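Local coordinates for coenzyme Q-binding protein COQ10 START domain-containing protein (Thermus thermophilus, PDB 2D4R), which is of unknown function but, as a putative member of the START superfamily related to COQ10, probably binds a lipid or another hydrophobic ligand, at residues Ala45-Trp51 and Trp62-Trp68; Leu73-Phe77 and Gly89-Phe93; Val17-Asp23 and Leu138-Val142. All blocks are in the same frame, centred on the assembly; numbering follows the deposited sequence.

Contact 1 of 3, residues Ala45-Trp51 and Trp62-Trp68; sequences ARTRSRW and WLEEEEW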
loop_
_atom_site.group_PDB
_atom_site.type_symbol
_atom_site.label_atom_id
_atom_site.label_comp_id
_atom_site.label_asym_id
_atom_site.label_seq_id
_atom_site.Cartn_x
_atom_site.Cartn_y
_atom_site.Cartn_z
ATOM N N ALA A 45 0.499 11.856 -13.743
ATOM C CA ALA A 45 -0.333 11.265 -12.703
ATOM C C ALA A 45 0.307 10.028 -12.091
ATOM O O ALA A 45 -0.340 9.313 -11.335
ATOM C CB ALA A 45 -1.700 10.907 -13.273
ATOM N N ARG A 46 1.566 9.764 -12.423
ATOM C CA ARG A 46 2.263 8.606 -11.864
ATOM C C ARG A 46 3.547 8.978 -11.127
ATOM O O ARG A 46 4.221 9.950 -11.474
ATOM C CB ARG A 46 2.574 7.585 -12.965
ATOM C CG ARG A 46 2.739 8.188 -14.354
ATOM C CD ARG A 46 2.897 7.108 -15.437
ATOM N NE ARG A 46 1.625 6.549 -15.895
ATOM C CZ ARG A 46 0.881 7.071 -16.868
ATOM N NH1 ARG A 46 1.271 8.173 -17.496
ATOM N NH2 ARG A 46 -0.252 6.484 -17.222
ATOM N N THR A 47 3.863 8.211 -10.088
ATOM C CA THR A 47 5.147 8.333 -9.420
ATOM C C THR A 47 5.852 7.002 -9.472
ATOM O O THR A 47 5.259 5.989 -9.848
ATOM C CB THR A 47 5.019 8.734 -7.929
ATOM O OG1 THR A 47 4.147 7.820 -7.260
ATOM C CG2 THR A 47 4.498 10.158 -7.787
ATOM N N ARG A 48 7.131 7.020 -9.105
ATOM C CA ARG A 48 7.887 5.808 -8.841
ATOM C C ARG A 48 8.474 5.935 -7.441
ATOM O O ARG A 48 8.957 7.003 -7.053
ATOM C CB ARG A 48 9.008 5.618 -9.885
ATOM C CG ARG A 48 9.686 4.243 -9.787
ATOM C CD ARG A 48 10.803 4.023 -10.830
ATOM N NE ARG A 48 10.259 3.892 -12.177
ATOM C CZ ARG A 48 10.256 4.873 -13.073
ATOM N NH1 ARG A 48 10.783 6.048 -12.762
ATOM N NH2 ARG A 48 9.700 4.690 -14.264
ATOM N N SER A 49 8.425 4.854 -6.674
ATOM C CA SER A 49 8.867 4.915 -5.291
ATOM C C SER A 49 9.640 3.661 -4.888
ATOM O O SER A 49 9.402 2.574 -5.421
ATOM C CB SER A 49 7.661 5.097 -4.375
ATOM O OG SER A 49 6.764 4.014 -4.515
ATOM N N ARG A 50 10.565 3.824 -3.948
ATOM C CA ARG A 50 11.391 2.721 -3.463
ATOM C C ARG A 50 10.965 2.345 -2.043
ATOM O O ARG A 50 11.069 3.146 -1.125
ATOM C CB ARG A 50 12.877 3.123 -3.477
ATOM C CG ARG A 50 13.838 2.061 -2.916
ATOM C CD ARG A 50 15.303 2.525 -2.949
ATOM N NE ARG A 50 15.641 3.322 -4.135
ATOM C CZ ARG A 50 16.103 2.823 -5.282
ATOM N NH1 ARG A 50 16.291 1.516 -5.417
ATOM N NH2 ARG A 50 16.378 3.632 -6.299
ATOM N N TRP A 51 10.473 1.126 -1.878
ATOM C CA TRP A 51 10.010 0.667 -0.575
ATOM C C TRP A 51 11.027 -0.284 0.065
ATOM O O TRP A 51 11.630 -1.127 -0.607
ATOM C CB TRP A 51 8.649 -0.047 -0.703
ATOM C CG TRP A 51 7.487 0.839 -1.153
ATOM C CD1 TRP A 51 7.413 1.569 -2.301
ATOM C CD2 TRP A 51 6.234 1.050 -0.465
ATOM N NE1 TRP A 51 6.205 2.216 -2.376
ATOM C CE2 TRP A 51 5.462 1.915 -1.265
ATOM C CE3 TRP A 51 5.697 0.591 0.748
ATOM C CZ2 TRP A 51 4.174 2.337 -0.893
ATOM C CZ3 TRP A 51 4.421 1.010 1.118
ATOM C CH2 TRP A 51 3.676 1.874 0.296
ATOM N N TRP A 62 11.529 -3.280 -2.740
ATOM C CA TRP A 62 11.082 -3.224 -4.119
ATOM C C TRP A 62 10.923 -1.794 -4.614
ATOM O O TRP A 62 10.819 -0.849 -3.824
ATOM C CB TRP A 62 9.770 -4.006 -4.296
ATOM C CG TRP A 62 8.569 -3.371 -3.684
ATOM C CD1 TRP A 62 7.593 -2.651 -4.335
ATOM C CD2 TRP A 62 8.169 -3.431 -2.307
ATOM N NE1 TRP A 62 6.611 -2.269 -3.449
ATOM C CE2 TRP A 62 6.936 -2.733 -2.199
ATOM C CE3 TRP A 62 8.729 -4.008 -1.150
ATOM C CZ2 TRP A 62 6.252 -2.605 -0.986
ATOM C CZ3 TRP A 62 8.046 -3.880 0.056
ATOM C CH2 TRP A 62 6.815 -3.183 0.127
ATOM N N LEU A 63 10.928 -1.643 -5.933
ATOM C CA LEU A 63 10.540 -0.390 -6.545
ATOM C C LEU A 63 9.093 -0.531 -6.994
ATOM O O LEU A 63 8.662 -1.613 -7.369
ATOM C CB LEU A 63 11.465 -0.073 -7.722
ATOM C CG LEU A 63 12.884 0.303 -7.255
ATOM C CD1 LEU A 63 13.910 -0.001 -8.337
ATOM C CD2 LEU A 63 12.926 1.782 -6.886
ATOM N N GLU A 64 8.340 0.561 -6.927
ATOM C CA GLU A 64 6.911 0.516 -7.192
ATOM C C GLU A 64 6.509 1.681 -8.070
ATOM O O GLU A 64 6.898 2.817 -7.826
ATOM C CB GLU A 64 6.121 0.566 -5.881
ATOM C CG GLU A 64 4.630 0.281 -6.042
ATOM C CD GLU A 64 3.887 0.307 -4.720
ATOM O OE1 GLU A 64 3.174 1.293 -4.451
ATOM O OE2 GLU A 64 4.024 -0.658 -3.947
ATOM N N GLU A 65 5.727 1.386 -9.096
ATOM C CA GLU A 65 5.158 2.420 -9.937
ATOM C C GLU A 65 3.672 2.533 -9.595
ATOM O O GLU A 65 2.931 1.548 -9.629
ATOM C CB GLU A 65 5.360 2.070 -11.432
ATOM C CG GLU A 65 6.849 1.845 -11.835
ATOM C CD GLU A 65 7.113 1.785 -13.356
ATOM O OE1 GLU A 65 6.221 1.368 -14.125
ATOM O OE2 GLU A 65 8.232 2.149 -13.785
ATOM N N GLU A 66 3.240 3.735 -9.239
ATOM C CA GLU A 66 1.818 3.972 -9.041
ATOM C C GLU A 66 1.265 4.989 -10.026
ATOM O O GLU A 66 1.866 6.032 -10.284
ATOM C CB GLU A 66 1.529 4.416 -7.599
ATOM C CG GLU A 66 2.530 5.366 -7.006
ATOM C CD GLU A 66 3.544 4.658 -6.135
ATOM O OE1 GLU A 66 4.716 5.089 -6.111
ATOM O OE2 GLU A 66 3.169 3.668 -5.471
ATOM N N GLU A 67 0.112 4.651 -10.590
ATOM C CA GLU A 67 -0.609 5.535 -11.486
ATOM C C GLU A 67 -1.798 6.051 -10.698
ATOM O O GLU A 67 -2.601 5.259 -10.172
ATOM C CB GLU A 67 -1.084 4.762 -12.718
ATOM C CG GLU A 67 -1.567 5.624 -13.869
ATOM C CD GLU A 67 -2.261 4.812 -14.956
ATOM O OE1 GLU A 67 -3.047 3.892 -14.618
ATOM O OE2 GLU A 67 -2.019 5.092 -16.149
ATOM N N TRP A 68 -1.893 7.378 -10.612
ATOM C CA TRP A 68 -2.896 8.042 -9.794
ATOM C C TRP A 68 -4.031 8.559 -10.669
ATOM O O TRP A 68 -3.801 9.279 -11.645
ATOM C CB TRP A 68 -2.249 9.197 -9.015
ATOM C CG TRP A 68 -1.246 8.734 -7.979
ATOM C CD1 TRP A 68 0.112 8.738 -8.094
ATOM C CD2 TRP A 68 -1.535 8.166 -6.693
ATOM N NE1 TRP A 68 0.692 8.206 -6.969
ATOM C CE2 TRP A 68 -0.294 7.848 -6.090
ATOM C CE3 TRP A 68 -2.722 7.891 -5.990
ATOM C CZ2 TRP A 68 -0.202 7.269 -4.816
ATOM C CZ3 TRP A 68 -2.630 7.313 -4.721
ATOM C CH2 TRP A 68 -1.373 7.009 -4.149
#
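Strands 46-51 and 62-68 run antiparallel, their axes 4.6 Å apart at closest approach and their directions 157° apart. T47, S49 and W51 form hydrogen-bonded pairs with E66, E64 and W62: S49 N to E64 O is 2.8 Å, E64 N to S49 O 2.7 Å. Past the last bridge, W68 N still donates to A45 O at 2.6 Å. One face carries charge: R48 NH2 meets E65 OE2 at 3.0 Å and R46 NH2 meets E67 OE2 at a very short 2.5 Å, both salt bridges. The other face is a buried polar-aromatic network. E66 OE1 accepts from S49 OG (2.8 Å) and T47 OG1 (3.0 Å), and W62 NE1 donates to E64 OE2 (3.1 Å). W51 CB sits 3.5 Å from the centroid of the W62 six-membered ring, 11° off its normal, a CH-pi contact. The pair belongs to the hairpin of strands 46-55 and 58-69, flanked in the sheet by strands 34-43 and 74-82, while L24 of helix 24-27 packs on S49 and E66.

Contact 2 of 3, residues Leu73-Phe77 and Gly89-Phe93; sequences LRNRF and GTWVF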
loop_
_atom_site.group_PDB
_atom_site.type_symbol
_atom_site.label_atom_id
_atom_site.label_comp_id
_atom_site.label_asym_id
_atom_site.label_seq_id
_atom_site.Cartn_x
_atom_site.Cartn_y
_atom_site.Cartn_z
ATOM N N LEU A 73 -10.570 9.095 -7.934
ATOM C CA LEU A 73 -10.042 8.744 -6.610
ATOM C C LEU A 73 -9.627 7.277 -6.499
ATOM O O LEU A 73 -10.017 6.583 -5.548
ATOM C CB LEU A 73 -11.080 9.048 -5.532
ATOM C CG LEU A 73 -11.550 10.494 -5.399
ATOM C CD1 LEU A 73 -12.603 10.586 -4.295
ATOM C CD2 LEU A 73 -10.373 11.389 -5.092
ATOM N N ARG A 74 -8.856 6.813 -7.482
ATOM C CA ARG A 74 -8.306 5.457 -7.492
ATOM C C ARG A 74 -6.832 5.528 -7.886
ATOM O O ARG A 74 -6.377 6.512 -8.471
ATOM C CB ARG A 74 -8.992 4.549 -8.523
ATOM C CG ARG A 74 -10.481 4.655 -8.730
ATOM C CD ARG A 74 -10.909 3.452 -9.582
ATOM N NE ARG A 74 -12.238 3.595 -10.166
ATOM C CZ ARG A 74 -12.488 3.665 -11.472
ATOM N NH1 ARG A 74 -11.496 3.604 -12.354
ATOM N NH2 ARG A 74 -13.736 3.797 -11.896
ATOM N N ASN A 75 -6.099 4.466 -7.582
ATOM C CA ASN A 75 -4.720 4.341 -8.006
ATOM C C ASN A 75 -4.463 2.905 -8.460
ATOM O O ASN A 75 -5.150 1.984 -8.034
ATOM C CB ASN A 75 -3.809 4.709 -6.844
ATOM C CG ASN A 75 -2.532 3.907 -6.825
ATOM O OD1 ASN A 75 -2.423 2.912 -6.111
ATOM N ND2 ASN A 75 -1.553 4.336 -7.609
ATOM N N ARG A 76 -3.495 2.726 -9.349
ATOM C CA ARG A 76 -3.004 1.400 -9.703
ATOM C C ARG A 76 -1.490 1.373 -9.505
ATOM O O ARG A 76 -0.809 2.349 -9.813
ATOM C CB ARG A 76 -3.319 1.078 -11.166
ATOM C CG ARG A 76 -4.553 0.252 -11.379
ATOM C CD ARG A 76 -4.986 0.281 -12.839
ATOM N NE ARG A 76 -6.437 0.168 -12.947
ATOM C CZ ARG A 76 -7.135 -0.880 -12.520
ATOM N NH1 ARG A 76 -8.450 -0.903 -12.653
ATOM N NH2 ARG A 76 -6.514 -1.910 -11.961
ATOM N N PHE A 77 -0.964 0.262 -8.995
ATOM C CA PHE A 77 0.474 0.153 -8.776
ATOM C C PHE A 77 1.025 -1.197 -9.201
ATOM O O PHE A 77 0.304 -2.190 -9.232
ATOM C CB PHE A 77 0.814 0.436 -7.298
ATOM C CG PHE A 77 0.272 -0.579 -6.334
ATOM C CD1 PHE A 77 -1.041 -0.496 -5.878
ATOM C CD2 PHE A 77 1.068 -1.624 -5.887
ATOM C CE1 PHE A 77 -1.558 -1.437 -4.997
ATOM C CE2 PHE A 77 0.560 -2.574 -5.003
ATOM C CZ PHE A 77 -0.762 -2.475 -4.559
ATOM N N GLY A 89 -1.587 -3.991 -7.614
ATOM C CA GLY A 89 -2.927 -3.901 -7.088
ATOM C C GLY A 89 -3.535 -2.526 -7.239
ATOM O O GLY A 89 -3.135 -1.734 -8.085
ATOM N N THR A 90 -4.513 -2.228 -6.408
ATOM C CA THR A 90 -5.201 -0.960 -6.522
ATOM C C THR A 90 -5.512 -0.455 -5.131
ATOM O O THR A 90 -5.737 -1.243 -4.223
ATOM C CB THR A 90 -6.518 -1.114 -7.295
ATOM O OG1 THR A 90 -7.382 -1.973 -6.552
ATOM C CG2 THR A 90 -6.267 -1.709 -8.688
ATOM N N TRP A 91 -5.477 0.864 -4.971
ATOM C CA TRP A 91 -6.143 1.544 -3.862
ATOM C C TRP A 91 -7.377 2.253 -4.445
ATOM O O TRP A 91 -7.269 3.015 -5.413
ATOM C CB TRP A 91 -5.231 2.604 -3.229
ATOM C CG TRP A 91 -3.934 2.089 -2.632
ATOM C CD1 TRP A 91 -2.935 1.419 -3.283
ATOM C CD2 TRP A 91 -3.463 2.297 -1.291
ATOM N NE1 TRP A 91 -1.875 1.210 -2.440
ATOM C CE2 TRP A 91 -2.168 1.739 -1.213
ATOM C CE3 TRP A 91 -4.009 2.903 -0.152
ATOM C CZ2 TRP A 91 -1.406 1.775 -0.045
ATOM C CZ3 TRP A 91 -3.250 2.939 1.013
ATOM C CH2 TRP A 91 -1.959 2.377 1.055
ATOM N N VAL A 92 -8.546 1.999 -3.871
ATOM C CA VAL A 92 -9.742 2.737 -4.269
ATOM C C VAL A 92 -10.424 3.350 -3.052
ATOM O O VAL A 92 -10.391 2.792 -1.953
ATOM C CB VAL A 92 -10.770 1.829 -5.027
ATOM C CG1 VAL A 92 -10.137 1.296 -6.326
ATOM C CG2 VAL A 92 -11.242 0.665 -4.114
ATOM N N PHE A 93 -11.026 4.513 -3.258
ATOM C CA PHE A 93 -11.573 5.280 -2.161
ATOM C C PHE A 93 -13.038 5.543 -2.448
ATOM O O PHE A 93 -13.395 6.325 -3.325
ATOM C CB PHE A 93 -10.783 6.582 -2.000
ATOM C CG PHE A 93 -9.300 6.360 -1.822
ATOM C CD1 PHE A 93 -8.515 5.933 -2.893
ATOM C CD2 PHE A 93 -8.695 6.548 -0.582
ATOM C CE1 PHE A 93 -7.158 5.694 -2.729
ATOM C CE2 PHE A 93 -7.339 6.312 -0.410
ATOM C CZ PHE A 93 -6.565 5.881 -1.486
#
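G89 has backbone angles (phi 166°, psi -157°) at which a CB would jam against the preceding carbonyl, and an ideal CB would lie 3.0 Å from F77 CZ. Without one, the F77 ring can fold across the neighbouring strand, with G89 N over its face and F77 CE1 3.6 Å from W91 CD1. The antiparallel strand pairing (170°) stays regular nonetheless: F77 N to G89 O and G89 N to F77 O are both 3.1 Å, and N75 N reaches W91 O at 2.9 Å. At the other end L73, with positive phi (55°), forms a G1 beta bulge with R74, the two facing one residue of strand 58-69, yet L73 O accepts from F93 N at 3.2 Å. R74, R76, T90 and V92 share one face; N75, F77 and W91 lie on the other. The hairpin lies between strands 58-69 and 100-109. Helix 120-144 covers W91 through L134, L135 and L138, and helix 14-22 covers F93, whose ring meets Y18 edge-to-face.

Contact 3 of 3, residues Val17-Asp23 and Leu138-Val142; sequences VYRLAKD and LEERV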
loop_
_atom_site.group_PDB
_atom_site.type_symbol
_atom_site.label_atom_id
_atom_site.label_comp_id
_atom_site.label_asym_id
_atom_site.label_seq_id
_atom_site.Cartn_x
_atom_site.Cartn_y
_atom_site.Cartn_z
ATOM N N VAL A 17 -9.010 11.659 1.920
ATOM C CA VAL A 17 -8.329 10.397 2.185
ATOM C C VAL A 17 -7.458 10.017 0.982
ATOM O O VAL A 17 -6.320 9.577 1.137
ATOM C CB VAL A 17 -9.350 9.263 2.479
ATOM C CG1 VAL A 17 -8.622 7.949 2.808
ATOM C CG2 VAL A 17 -10.258 9.675 3.647
ATOM N N TYR A 18 -7.992 10.219 -0.217
ATOM C CA TYR A 18 -7.257 9.926 -1.426
ATOM C C TYR A 18 -5.985 10.767 -1.494
ATOM O O TYR A 18 -4.914 10.241 -1.785
ATOM C CB TYR A 18 -8.141 10.194 -2.646
ATOM C CG TYR A 18 -7.412 10.192 -3.971
ATOM C CD1 TYR A 18 -6.990 11.382 -4.556
ATOM C CD2 TYR A 18 -7.165 9.004 -4.655
ATOM C CE1 TYR A 18 -6.345 11.389 -5.790
ATOM C CE2 TYR A 18 -6.521 9.000 -5.884
ATOM C CZ TYR A 18 -6.116 10.192 -6.446
ATOM O OH TYR A 18 -5.484 10.193 -7.667
ATOM N N ARG A 19 -6.095 12.067 -1.220
ATOM C CA ARG A 19 -4.941 12.970 -1.371
ATOM C C ARG A 19 -3.845 12.687 -0.351
ATOM O O ARG A 19 -2.665 12.802 -0.652
ATOM C CB ARG A 19 -5.359 14.440 -1.248
ATOM C CG ARG A 19 -5.526 15.183 -2.581
ATOM C CD ARG A 19 -4.218 15.239 -3.392
ATOM N NE ARG A 19 -3.644 16.587 -3.481
ATOM C CZ ARG A 19 -2.623 16.928 -4.272
ATOM N NH1 ARG A 19 -2.178 18.179 -4.278
ATOM N NH2 ARG A 19 -2.048 16.026 -5.058
ATOM N N LEU A 20 -4.247 12.321 0.858
ATOM C CA LEU A 20 -3.301 11.977 1.905
ATOM C C LEU A 20 -2.591 10.652 1.651
ATOM O O LEU A 20 -1.459 10.454 2.097
ATOM C CB LEU A 20 -4.015 11.919 3.249
ATOM C CG LEU A 20 -4.428 13.280 3.788
ATOM C CD1 LEU A 20 -5.374 13.099 4.965
ATOM C CD2 LEU A 20 -3.170 14.051 4.186
ATOM N N ALA A 21 -3.246 9.741 0.939
ATOM C CA ALA A 21 -2.603 8.477 0.580
ATOM C C ALA A 21 -1.627 8.674 -0.580
ATOM O O ALA A 21 -0.676 7.911 -0.749
ATOM C CB ALA A 21 -3.646 7.458 0.212
ATOM N N LYS A 22 -1.863 9.713 -1.371
ATOM C CA LYS A 22 -1.057 9.975 -2.553
ATOM C C LYS A 22 0.281 10.588 -2.171
ATOM O O LYS A 22 1.281 10.399 -2.860
ATOM C CB LYS A 22 -1.805 10.911 -3.497
ATOM C CG LYS A 22 -1.053 11.231 -4.767
ATOM C CD LYS A 22 -1.773 12.299 -5.552
ATOM C CE LYS A 22 -0.908 12.829 -6.671
ATOM N NZ LYS A 22 -1.692 13.746 -7.533
ATOM N N ASP A 23 0.292 11.323 -1.067
ATOM C CA ASP A 23 1.525 11.868 -0.515
ATOM C C ASP A 23 2.189 10.776 0.300
ATOM O O ASP A 23 2.109 10.774 1.540
ATOM C CB ASP A 23 1.223 13.070 0.381
ATOM C CG ASP A 23 2.448 13.545 1.159
ATOM O OD1 ASP A 23 3.584 13.273 0.724
ATOM O OD2 ASP A 23 2.264 14.195 2.205
ATOM N N LEU A 138 -2.944 4.687 7.296
ATOM C CA LEU A 138 -3.560 5.794 6.555
ATOM C C LEU A 138 -4.639 6.464 7.410
ATOM O O LEU A 138 -4.783 7.687 7.381
ATOM C CB LEU A 138 -4.146 5.307 5.209
ATOM C CG LEU A 138 -5.146 6.221 4.479
ATOM C CD1 LEU A 138 -4.508 7.573 4.225
ATOM C CD2 LEU A 138 -5.593 5.593 3.162
ATOM N N GLU A 139 -5.367 5.662 8.187
ATOM C CA GLU A 139 -6.334 6.172 9.162
ATOM C C GLU A 139 -5.650 7.177 10.065
ATOM O O GLU A 139 -6.183 8.250 10.352
ATOM C CB GLU A 139 -6.868 5.028 10.025
ATOM C CG GLU A 139 -8.343 4.735 9.867
ATOM C CD GLU A 139 -9.188 5.348 10.967
ATOM O OE1 GLU A 139 -10.005 4.623 11.575
ATOM O OE2 GLU A 139 -9.042 6.559 11.221
ATOM N N GLU A 140 -4.452 6.817 10.505
ATOM C CA GLU A 140 -3.731 7.606 11.481
ATOM C C GLU A 140 -3.096 8.833 10.854
ATOM O O GLU A 140 -2.767 9.797 11.548
ATOM C CB GLU A 140 -2.664 6.742 12.148
ATOM C CG GLU A 140 -3.251 5.595 12.961
ATOM C CD GLU A 140 -2.186 4.772 13.652
ATOM O OE1 GLU A 140 -1.110 4.587 13.046
ATOM O OE2 GLU A 140 -2.423 4.314 14.795
ATOM N N ARG A 141 -2.917 8.794 9.538
ATOM C CA ARG A 141 -2.398 9.954 8.829
ATOM C C ARG A 141 -3.526 10.967 8.771
ATOM O O ARG A 141 -3.339 12.146 9.064
ATOM C CB ARG A 141 -1.982 9.571 7.407
ATOM C CG ARG A 141 -0.710 10.223 6.890
ATOM C CD ARG A 141 -0.651 11.713 7.138
ATOM N NE ARG A 141 -0.046 12.436 6.014
ATOM C CZ ARG A 141 0.331 13.715 6.056
ATOM N NH1 ARG A 141 0.176 14.421 7.168
ATOM N NH2 ARG A 141 0.847 14.302 4.984
ATOM N N VAL A 142 -4.705 10.483 8.400
ATOM C CA VAL A 142 -5.837 11.346 8.102
ATOM C C VAL A 142 -6.309 12.049 9.368
ATOM O O VAL A 142 -6.686 13.221 9.322
ATOM C CB VAL A 142 -7.011 10.538 7.465
ATOM C CG1 VAL A 142 -8.196 11.436 7.209
ATOM C CG2 VAL A 142 -6.561 9.916 6.152
HETATM O O HOH W 1 0.474 11.476 3.314
#
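Apolar packing supplies most of the contacts between helix 17-22 and helix 138-142, whose axes approach to 9.8 Å and cross at 109°; the segments bury 357 Å². L20 CD1 lies 3.6 Å from V142 CG2, the closest apolar pair. L138 CD2 rests against both V17 and A21, one turn apart on the first helix, at 3.9 Å from V17 CG1 and 4.0 Å from A21 CB. The polar part gathers around R141. Its NH2 forms a salt bridge with D23 OD2 at 3.1 Å, although the N-H...O angle of 131° makes the hydrogen bond weak. L20 CD2 lies over one face of the guanidinium, 4.0 Å from R141 NE, while D23 OD2 approaches at the edge. One water completes the link: it accepts from R141 NE at 2.9 Å and donates to L20 O and to D23 O, each at 2.5 Å, joining the two segments. D23 is also the N-cap of the next helix, with OD1 bonded to G26 N. Such a steep crossing of a short N-terminal helix and the long C-terminal helix, both packed against one antiparallel sheet, fits the helix-grip fold of START and Bet v 1-like proteins.

Overall arrangement
Contacts 1 and 2 are successive hairpins of one antiparallel sheet, their centres about 12 Å apart; strands 58-69 and 74-82 join them side by side, E67 N lying 2.6 Å from R76 O. Contact 3 links residues near the two ends of the chain and encloses both hairpins in sequence. Its centre lies about 16 Å from that of contact 1 and 13 Å from that of contact 2, yet it touches each: W68 CH2 is 3.4 Å from K22 CA, and F93 CZ 3.7 Å from A21 CB. The sheet and the helices thus pack as one unit, consistent with the helix-grip fold, in which related proteins hold hydrophobic ligands between sheet and C-terminal helix.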